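Local structure of putative ATPase, AAA family (3CTD) at residues S40-S45 against D52-W57; L85-A90 against S117-I122; P148-N153 against Q170-P175; R74-A79 against V93-C98. The protein probably acts as a DNA-dependent ATPase in the response to stalled DNA replication and is represented here by its C-terminal part. The protein carries 1 engineered substitution. One frame throughout, in Å; residues are numbered along the deposited sequence.

Contact 1 (S40-S45 against D52-W57)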
# COMPACT_ATOMS: atom_id res chain seq x y z
N SER B 40 25.00 2.51 12.35
CA SER B 40 25.42 3.66 11.55
C SER B 40 25.95 3.24 10.17
O SER B 40 25.55 3.77 9.12
CB SER B 40 26.44 4.50 12.34
OG SER B 40 27.20 5.33 11.49
N ALA B 41 26.83 2.26 10.14
CA ALA B 41 27.34 1.78 8.84
C ALA B 41 26.23 1.20 7.89
O ALA B 41 26.27 1.34 6.64
CB ALA B 41 28.48 0.78 9.08
N PHE B 42 25.25 0.55 8.51
CA PHE B 42 24.04 0.03 7.85
C PHE B 42 23.23 1.15 7.17
O PHE B 42 22.99 1.12 5.97
CB PHE B 42 23.18 -0.67 8.94
CG PHE B 42 21.87 -1.22 8.46
CD1 PHE B 42 21.84 -2.23 7.46
CD2 PHE B 42 20.66 -0.78 9.04
CE1 PHE B 42 20.61 -2.77 7.03
CE2 PHE B 42 19.44 -1.30 8.61
CZ PHE B 42 19.41 -2.31 7.59
N ILE B 43 22.85 2.16 7.92
CA ILE B 43 22.15 3.29 7.36
C ILE B 43 23.01 4.02 6.33
O ILE B 43 22.52 4.47 5.30
CB ILE B 43 21.71 4.24 8.50
CG1 ILE B 43 20.77 3.48 9.45
CG2 ILE B 43 21.05 5.49 7.94
CD1 ILE B 43 19.51 2.88 8.63
N LYS B 44 24.31 4.13 6.57
CA LYS B 44 25.10 4.86 5.58
C LYS B 44 25.21 4.07 4.32
O LYS B 44 25.13 4.66 3.27
CB LYS B 44 26.48 5.25 6.09
CG LYS B 44 26.44 5.94 7.43
CD LYS B 44 27.82 6.52 7.72
CE LYS B 44 27.91 7.09 9.14
NZ LYS B 44 27.20 8.36 9.22
N SER B 45 25.36 2.75 4.39
CA SER B 45 25.36 1.92 3.16
C SER B 45 24.03 2.05 2.36
O SER B 45 24.00 2.09 1.13
CB SER B 45 25.60 0.43 3.53
OG SER B 45 26.64 0.27 4.51
N ASP B 52 25.09 -4.44 -1.36
CA ASP B 52 26.02 -5.40 -0.74
C ASP B 52 26.43 -5.01 0.65
O ASP B 52 26.32 -5.83 1.57
CB ASP B 52 27.26 -5.54 -1.58
CG ASP B 52 26.92 -6.03 -2.95
OD1 ASP B 52 26.34 -7.12 -3.03
OD2 ASP B 52 27.18 -5.32 -3.93
N ALA B 53 26.94 -3.79 0.84
CA ALA B 53 27.34 -3.41 2.19
C ALA B 53 26.14 -3.40 3.13
O ALA B 53 26.26 -3.78 4.32
CB ALA B 53 28.02 -2.09 2.19
N THR B 54 25.00 -2.95 2.60
CA THR B 54 23.74 -2.99 3.33
C THR B 54 23.56 -4.39 3.88
O THR B 54 23.33 -4.55 5.07
CB THR B 54 22.52 -2.52 2.48
OG1 THR B 54 22.63 -1.12 2.29
CG2 THR B 54 21.20 -2.77 3.15
N LEU B 55 23.66 -5.40 3.03
CA LEU B 55 23.44 -6.77 3.52
C LEU B 55 24.46 -7.23 4.57
O LEU B 55 24.12 -7.89 5.58
CB LEU B 55 23.38 -7.74 2.36
CG LEU B 55 22.15 -7.65 1.49
CD1 LEU B 55 22.43 -8.54 0.32
CD2 LEU B 55 20.88 -8.08 2.24
N TYR B 56 25.71 -6.85 4.35
CA TYR B 56 26.76 -7.22 5.28
C TYR B 56 26.50 -6.63 6.67
O TYR B 56 26.50 -7.38 7.66
CB TYR B 56 28.11 -6.80 4.72
CG TYR B 56 29.27 -7.12 5.58
CD1 TYR B 56 29.90 -8.36 5.50
CD2 TYR B 56 29.74 -6.19 6.49
CE1 TYR B 56 30.96 -8.67 6.34
CE2 TYR B 56 30.81 -6.47 7.32
CZ TYR B 56 31.42 -7.71 7.25
OH TYR B 56 32.50 -7.98 8.06
N TRP B 57 26.19 -5.34 6.76
CA TRP B 57 25.92 -4.78 8.11
C TRP B 57 24.63 -5.29 8.72
O TRP B 57 24.53 -5.44 9.93
CB TRP B 57 26.01 -3.23 8.16
CG TRP B 57 27.33 -2.74 7.63
CD1 TRP B 57 27.55 -2.10 6.46
CD2 TRP B 57 28.63 -2.93 8.24
NE1 TRP B 57 28.89 -1.85 6.30
CE2 TRP B 57 29.57 -2.35 7.39
CE3 TRP B 57 29.07 -3.54 9.45
CZ2 TRP B 57 30.96 -2.33 7.68
CZ3 TRP B 57 30.45 -3.54 9.75
CH2 TRP B 57 31.38 -2.93 8.86
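A helical hairpin brings helix 36-47 against helix 51-63, the next in the chain. The segment axes approach to 8.2 Å and run nearly antiparallel, at 159°. W57 has the largest single share of the contact, with F42, T54 and S45 close behind. Its CG lies anti to the carbonyl carbon, and the indole stands against the partner helix. A41 CB sits over the face of the five-membered ring, 3.7 Å from the centroid and only 8° off the normal, a CH-pi contact. Y56 CD2 of the same helix covers the opposite face. S45 OG comes to the ring edge, 3.2 Å from W57 CD1. This hydroxyl is turned back onto its own helix, where S45 OG donates to A41 O over a very short 2.4 Å. A41 O thus takes two donors, S45 OG from above the carbonyl plane and S45 N. The hairpin belongs to an all-helical bundle. F42 enters that bundle with CG anti to its backbone N, and its ring reaches helices 68-83 and 110-121. T54 O meets this ring in plane at its edge, 3.6 Å from F42 CD1. The F42 and T54 side chains cross obliquely, with T54 CG2 3.9 Å from F42 CE1. The T54 hydroxyl bonds to D50 O at the turn of the hairpin. W57 NE1 points out of the pair and bonds to Y173 O of the second subunit.

Contact 2 (L85-A90 against S117-I122)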
# COMPACT_ATOMS: atom_id res chain seq x y z
N LEU B 85 10.24 11.65 -0.36
CA LEU B 85 9.43 11.85 -1.56
C LEU B 85 10.15 11.49 -2.89
O LEU B 85 9.65 11.81 -3.99
CB LEU B 85 8.89 13.28 -1.59
CG LEU B 85 8.27 13.69 -0.26
CD1 LEU B 85 8.01 15.14 -0.34
CD2 LEU B 85 6.97 12.96 -0.07
N ALA B 86 11.31 10.86 -2.81
CA ALA B 86 11.88 10.31 -4.05
C ALA B 86 11.00 9.10 -4.41
O ALA B 86 10.80 8.78 -5.59
CB ALA B 86 13.35 9.91 -3.86
N ASP B 87 10.47 8.44 -3.38
CA ASP B 87 9.51 7.34 -3.54
C ASP B 87 8.69 7.21 -2.24
O ASP B 87 9.05 6.47 -1.32
CB ASP B 87 10.23 6.03 -3.89
CG ASP B 87 9.28 4.81 -3.95
OD1 ASP B 87 8.05 4.97 -3.99
OD2 ASP B 87 9.78 3.66 -3.92
N PRO B 88 7.56 7.93 -2.17
CA PRO B 88 6.84 7.92 -0.91
C PRO B 88 6.18 6.56 -0.63
O PRO B 88 5.62 6.37 0.42
CB PRO B 88 5.80 9.02 -1.09
CG PRO B 88 5.62 9.15 -2.57
CD PRO B 88 6.84 8.65 -3.25
N ASN B 89 6.27 5.61 -1.55
CA ASN B 89 5.78 4.26 -1.28
C ASN B 89 6.75 3.47 -0.38
O ASN B 89 6.38 2.48 0.29
CB ASN B 89 5.51 3.54 -2.62
CG ASN B 89 4.77 2.21 -2.44
OD1 ASN B 89 3.64 2.18 -1.94
ND2 ASN B 89 5.39 1.12 -2.87
N ALA B 90 8.01 3.91 -0.33
CA ALA B 90 9.03 3.23 0.45
C ALA B 90 8.58 3.02 1.88
O ALA B 90 8.82 1.96 2.45
CB ALA B 90 10.40 4.01 0.39
N SER B 117 15.54 -3.67 3.76
CA SER B 117 16.87 -3.11 3.63
C SER B 117 17.28 -2.92 2.18
O SER B 117 17.65 -1.81 1.77
CB SER B 117 17.87 -3.96 4.41
OG SER B 117 17.38 -4.06 5.76
N LEU B 118 17.23 -4.00 1.41
CA LEU B 118 17.59 -3.94 -0.02
C LEU B 118 16.80 -2.91 -0.78
O LEU B 118 17.31 -2.21 -1.64
CB LEU B 118 17.42 -5.31 -0.67
CG LEU B 118 18.51 -6.32 -0.27
CD1 LEU B 118 18.05 -7.72 -0.65
CD2 LEU B 118 19.90 -5.96 -0.89
N TYR B 119 15.52 -2.81 -0.43
CA TYR B 119 14.61 -1.91 -1.13
C TYR B 119 15.03 -0.43 -1.00
O TYR B 119 15.00 0.32 -1.97
CB TYR B 119 13.21 -2.10 -0.56
CG TYR B 119 12.19 -1.22 -1.21
CD1 TYR B 119 11.35 -1.70 -2.18
CD2 TYR B 119 12.06 0.09 -0.84
CE1 TYR B 119 10.37 -0.86 -2.78
CE2 TYR B 119 11.09 0.95 -1.44
CZ TYR B 119 10.25 0.47 -2.40
OH TYR B 119 9.30 1.32 -2.96
N LEU B 120 15.36 -0.02 0.23
CA LEU B 120 15.86 1.33 0.49
C LEU B 120 17.23 1.54 -0.17
O LEU B 120 17.44 2.56 -0.79
CB LEU B 120 15.92 1.61 1.98
CG LEU B 120 14.56 1.59 2.67
CD1 LEU B 120 14.66 1.99 4.15
CD2 LEU B 120 13.60 2.51 1.90
N ALA B 121 18.14 0.56 -0.08
CA ALA B 121 19.46 0.71 -0.69
C ALA B 121 19.39 1.04 -2.19
O ALA B 121 20.17 1.84 -2.69
CB ALA B 121 20.26 -0.54 -0.48
N ILE B 122 18.46 0.41 -2.92
CA ILE B 122 18.37 0.64 -4.34
C ILE B 122 17.34 1.68 -4.76
O ILE B 122 17.17 1.90 -5.96
CB ILE B 122 18.15 -0.69 -5.13
CG1 ILE B 122 16.77 -1.32 -4.88
CG2 ILE B 122 19.22 -1.70 -4.75
CD1 ILE B 122 16.59 -2.66 -5.62
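Polar contacts gather on D87, at the turn that leads into helix 90-104. CG of D87 is anti to the backbone N, which sets the carboxylate between its own turn and the tip of Y119. Y119 OH donates to D87 OD2 at 2.6 Å, a weak bond despite its length. The two side chains cross at about a right angle, with carboxylate and ring planes 43° apart. The other oxygen faces the backbone: N89 N donates to D87 OD1 at 3.1 Å, from above the carboxylate plane. This is an Asx turn and a capping bond. The main chain adds A90 N to D87 O at 2.9 Å, closing a type I turn. An alanine in place of D87 would remove both carboxylate oxygens and would probably loosen the turn and leave Y119 OH without this acceptor.

The apolar contacts centre on the buried A90. Its CB is 3.6 Å from Y119 CE2 and 3.8 Å from L120 CD2. It therefore meets two neighbouring residues of helix 110-121 with one methyl. L120 CD2 also lies in plane at the edge of the Y119 ring. The ring of Y119 stacks with W191 of the second subunit, so it serves the bundle and the interface together. With a phenol on one oxygen and a helix start beside the other, D87 is likely to remain an anion.

Contact 3 (P148-N153 against Q170-P175)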
# COMPACT_ATOMS: atom_id res chain seq x y z
N PRO B 148 -2.96 34.38 9.95
CA PRO B 148 -3.76 35.37 9.22
C PRO B 148 -5.26 35.10 9.38
O PRO B 148 -5.67 33.94 9.41
CB PRO B 148 -3.31 35.18 7.76
CG PRO B 148 -1.89 34.60 7.87
CD PRO B 148 -1.81 33.85 9.18
N ASN B 149 -6.04 36.16 9.51
CA ASN B 149 -7.49 36.06 9.63
C ASN B 149 -8.18 35.11 8.65
O ASN B 149 -9.06 34.33 9.05
CB ASN B 149 -8.15 37.45 9.67
CG ASN B 149 -7.62 38.31 10.85
OD1 ASN B 149 -7.20 37.79 11.91
ND2 ASN B 149 -7.64 39.63 10.66
N HIS B 150 -7.81 35.16 7.37
CA HIS B 150 -8.56 34.37 6.39
C HIS B 150 -8.21 32.88 6.47
O HIS B 150 -8.78 32.08 5.76
CB HIS B 150 -8.34 34.90 4.98
CG HIS B 150 -6.94 34.71 4.50
ND1 HIS B 150 -5.91 35.53 4.90
CD2 HIS B 150 -6.40 33.81 3.66
CE1 HIS B 150 -4.79 35.13 4.34
NE2 HIS B 150 -5.05 34.08 3.58
N LEU B 151 -7.25 32.53 7.34
CA LEU B 151 -6.74 31.18 7.48
C LEU B 151 -7.14 30.59 8.81
O LEU B 151 -6.82 29.44 9.08
CB LEU B 151 -5.22 31.13 7.37
CG LEU B 151 -4.63 31.57 6.03
CD1 LEU B 151 -3.10 31.43 6.02
CD2 LEU B 151 -5.28 30.84 4.89
N LYS B 152 -7.82 31.38 9.65
CA LYS B 152 -8.33 30.87 10.92
C LYS B 152 -9.46 29.87 10.74
O LYS B 152 -10.13 29.80 9.70
CB LYS B 152 -8.84 32.02 11.80
CG LYS B 152 -7.74 32.85 12.45
CD LYS B 152 -8.32 33.84 13.45
CE LYS B 152 -7.39 35.03 13.58
NZ LYS B 152 -7.40 35.53 14.99
N ASN B 153 -9.68 29.09 11.79
CA ASN B 153 -10.81 28.19 11.80
C ASN B 153 -12.15 28.92 11.56
O ASN B 153 -12.46 29.90 12.26
CB ASN B 153 -10.79 27.48 13.15
CG ASN B 153 -11.88 26.49 13.28
OD1 ASN B 153 -12.57 26.48 14.29
ND2 ASN B 153 -12.08 25.65 12.26
N GLN B 170 -5.21 32.26 -6.24
CA GLN B 170 -4.13 33.00 -5.58
C GLN B 170 -4.56 33.46 -4.15
O GLN B 170 -5.37 34.38 -3.99
CB GLN B 170 -3.65 34.14 -6.50
CG GLN B 170 -2.66 35.09 -5.86
CD GLN B 170 -2.09 36.09 -6.86
OE1 GLN B 170 -2.70 36.35 -7.89
NE2 GLN B 170 -0.91 36.62 -6.56
N GLN B 171 -4.06 32.78 -3.11
CA GLN B 171 -4.42 33.12 -1.75
C GLN B 171 -3.20 32.96 -0.86
O GLN B 171 -2.40 32.06 -1.05
CB GLN B 171 -5.60 32.22 -1.26
CG GLN B 171 -6.12 32.47 0.17
CD GLN B 171 -7.43 31.74 0.44
OE1 GLN B 171 -8.40 32.35 0.84
NE2 GLN B 171 -7.46 30.42 0.21
N GLU B 172 -3.05 33.83 0.12
CA GLU B 172 -1.87 33.81 0.99
C GLU B 172 -2.01 32.68 1.99
O GLU B 172 -3.05 32.59 2.66
CB GLU B 172 -1.75 35.12 1.78
CG GLU B 172 -1.75 36.42 0.94
CD GLU B 172 -1.87 37.71 1.80
OE1 GLU B 172 -1.52 37.66 3.00
OE2 GLU B 172 -2.30 38.78 1.28
N TYR B 173 -0.96 31.88 2.13
CA TYR B 173 -0.91 30.76 3.08
C TYR B 173 0.14 30.97 4.14
O TYR B 173 0.09 30.39 5.24
CB TYR B 173 -0.75 29.42 2.34
CG TYR B 173 -2.00 29.10 1.49
CD1 TYR B 173 -3.25 28.99 2.10
CD2 TYR B 173 -1.93 28.94 0.12
CE1 TYR B 173 -4.40 28.73 1.35
CE2 TYR B 173 -3.06 28.67 -0.64
CZ TYR B 173 -4.30 28.58 -0.01
OH TYR B 173 -5.46 28.36 -0.74
N LEU B 174 1.10 31.83 3.83
CA LEU B 174 2.15 32.18 4.79
C LEU B 174 1.79 33.55 5.32
O LEU B 174 1.09 34.30 4.66
CB LEU B 174 3.52 32.25 4.10
CG LEU B 174 4.24 30.92 3.90
CD1 LEU B 174 5.13 30.95 2.63
CD2 LEU B 174 5.03 30.58 5.11
N PRO B 175 2.30 33.91 6.49
CA PRO B 175 2.13 35.33 6.87
C PRO B 175 2.74 36.27 5.82
O PRO B 175 3.71 35.89 5.15
CB PRO B 175 2.91 35.44 8.17
CG PRO B 175 3.09 33.93 8.68
CD PRO B 175 3.17 33.14 7.40
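Q171 NE2 is the best-held polar atom, gripped by two bonds. It donates to Y173 OH at 3.0 Å, in the plane of its own amide, and to L159 O. Both segments belong to the long, mostly irregular region between helices 131-139 and 191-197, in which 149-151 forms a 3-10 turn. The bond between them is H150 NE2 to E172 O, 2.7 Å long. It is fairly straight, at 160°, and uses a carbonyl lone pair close to the imidazole plane. H150 CG lies in the crowded position between backbone N and carbonyl carbon, chi1 67°, and L151 CG of the same turn lies over one face of the ring, toward its rim. An alanine in place of H150 would remove the imidazole and is likely to leave the 3-10 turn less firmly tied to E172. Q171 meets H150 tip to tip, with CG 3.7 Å from H150 CD2. The remaining contacts are van der Waals packing. P148 CG rests near P175 CA at 4.2 Å. Across the interface Y173 O accepts from W57 NE1 of the third subunit. L151 CD1 lies 3.4 Å from that same Y173 O, while its CD2 is 3.9 Å from Y173 CD1.

Contact 4 (R74-A79 against V93-C98)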
# COMPACT_ATOMS: atom_id res chain seq x y z
N ARG B 74 14.91 2.21 12.48
CA ARG B 74 15.84 2.92 11.63
C ARG B 74 15.54 2.78 10.17
O ARG B 74 15.76 3.71 9.43
CB ARG B 74 17.28 2.48 11.92
CG ARG B 74 17.79 2.97 13.26
CD ARG B 74 17.93 4.52 13.42
NE ARG B 74 18.19 4.84 14.84
CZ ARG B 74 19.41 4.91 15.43
NH1 ARG B 74 20.53 4.71 14.71
NH2 ARG B 74 19.51 5.17 16.74
N LEU B 75 15.02 1.63 9.75
CA LEU B 75 14.57 1.49 8.38
C LEU B 75 13.32 2.38 8.11
O LEU B 75 13.21 2.98 7.03
CB LEU B 75 14.27 0.04 8.06
CG LEU B 75 15.42 -0.98 7.95
CD1 LEU B 75 14.79 -2.36 7.78
CD2 LEU B 75 16.21 -0.66 6.71
N LEU B 76 12.40 2.49 9.07
CA LEU B 76 11.21 3.31 8.86
C LEU B 76 11.66 4.77 8.74
O LEU B 76 11.32 5.45 7.77
CB LEU B 76 10.17 3.15 9.96
CG LEU B 76 9.34 1.85 9.99
CD1 LEU B 76 8.69 1.66 11.39
CD2 LEU B 76 8.29 1.74 8.87
N ILE B 77 12.45 5.22 9.71
CA ILE B 77 13.09 6.53 9.66
C ILE B 77 13.81 6.84 8.35
O ILE B 77 13.59 7.87 7.74
CB ILE B 77 14.09 6.70 10.82
CG1 ILE B 77 13.35 6.54 12.17
CG2 ILE B 77 14.85 8.03 10.71
CD1 ILE B 77 14.28 6.63 13.41
N SER B 78 14.71 5.96 7.94
CA SER B 78 15.47 6.17 6.74
C SER B 78 14.54 6.22 5.48
O SER B 78 14.78 6.97 4.53
CB SER B 78 16.57 5.12 6.64
OG SER B 78 16.80 4.87 5.27
N ALA B 79 13.46 5.47 5.50
CA ALA B 79 12.49 5.57 4.41
C ALA B 79 11.88 6.98 4.21
O ALA B 79 11.40 7.33 3.13
CB ALA B 79 11.38 4.51 4.60
N VAL B 93 6.15 0.12 2.02
CA VAL B 93 6.73 -1.20 1.82
C VAL B 93 7.45 -1.65 3.11
O VAL B 93 7.29 -2.79 3.58
CB VAL B 93 7.72 -1.21 0.60
CG1 VAL B 93 8.61 -2.49 0.57
CG2 VAL B 93 6.96 -1.02 -0.73
N VAL B 94 8.28 -0.77 3.66
CA VAL B 94 9.03 -1.09 4.86
C VAL B 94 8.10 -1.35 6.04
O VAL B 94 8.36 -2.22 6.84
CB VAL B 94 9.94 0.07 5.26
CG1 VAL B 94 10.48 -0.19 6.63
CG2 VAL B 94 11.05 0.24 4.24
N GLN B 95 7.01 -0.58 6.15
CA GLN B 95 6.07 -0.76 7.24
C GLN B 95 5.42 -2.12 7.12
O GLN B 95 5.21 -2.83 8.10
CB GLN B 95 5.00 0.35 7.27
CG GLN B 95 3.88 0.08 8.25
CD GLN B 95 4.39 0.01 9.66
OE1 GLN B 95 5.19 0.87 10.10
NE2 GLN B 95 3.94 -1.01 10.41
N SER B 96 5.16 -2.50 5.90
CA SER B 96 4.59 -3.79 5.63
C SER B 96 5.57 -4.98 5.86
O SER B 96 5.15 -6.04 6.28
CB SER B 96 4.11 -3.73 4.17
OG SER B 96 3.64 -4.97 3.74
N CYS B 97 6.86 -4.79 5.57
CA CYS B 97 7.92 -5.69 6.01
C CYS B 97 7.92 -5.84 7.54
O CYS B 97 7.92 -6.97 8.05
CB CYS B 97 9.27 -5.18 5.52
SG CYS B 97 9.45 -5.38 3.72
N CYS B 98 7.87 -4.71 8.26
CA CYS B 98 7.77 -4.71 9.72
C CYS B 98 6.52 -5.51 10.18
O CYS B 98 6.63 -6.45 10.99
CB CYS B 98 7.81 -3.26 10.25
SG CYS B 98 7.70 -3.09 12.07
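Within 74-79 the first residue to touch 93-98 is L75. Its CB faces V94 and lies 4.1 Å from V94 CG1. The rest of the L75 side chain, with CG anti to the carbonyl carbon, packs on F42 and I46 of helix 36-47 and on A116 and S117 of helix 110-121. L76 follows and gives the larger share of the contact. Its CG is also anti to the carbonyl carbon, and the branch end swings nearer to the partner helix. L76 CD2 lies 3.7 Å from V94 CG1, where the two chains cross obliquely. The same methyl is 3.4 Å from Q95 OE1. Q95 is bent at chi2 (63°), and this bend brings its carbonyl oxygen over to the leucine. Its amide end, Q95 NE2, makes a weak bond to D99 OD1 one helical turn on. L76 also packs on F112 of the third subunit. A79, one turn beyond L75, closes the row with CB 4.3 Å from V94 CG2. V94 thus spreads its two methyls over the partner: CG1 reaches L75 and L76, CG2 reaches A79. V94 CG1 is anti to its backbone N, which sets this split. The segment axes approach to 9.5 Å at 169°, and the contact between them is made by side chains. This is the nearly antiparallel packing of two consecutive helices in an all-helical bundle.

Overall arrangement
Contacts 1, 2 and 4 share one helical bundle. Contact 2 lies 9 Å from contact 4 between centres, and contact 1 lies 15 Å from each. F42 joins contact 1 to both others: F42 CZ is 3.2 Å from S117 OG and 3.7 Å from L75 CD2. L120 CD1 of contact 2 lies 3.4 Å from L75 O of contact 4. Contact 3 stands apart, its centre about 45 Å from that of contact 1, with nearest atoms about 30 Å apart. Yet the tetramer joins the two regions, since Y173 O bonds to W57 NE1 of the third subunit. None of the four contacts holds a ligand, and the ATP-binding module is not part of this chain.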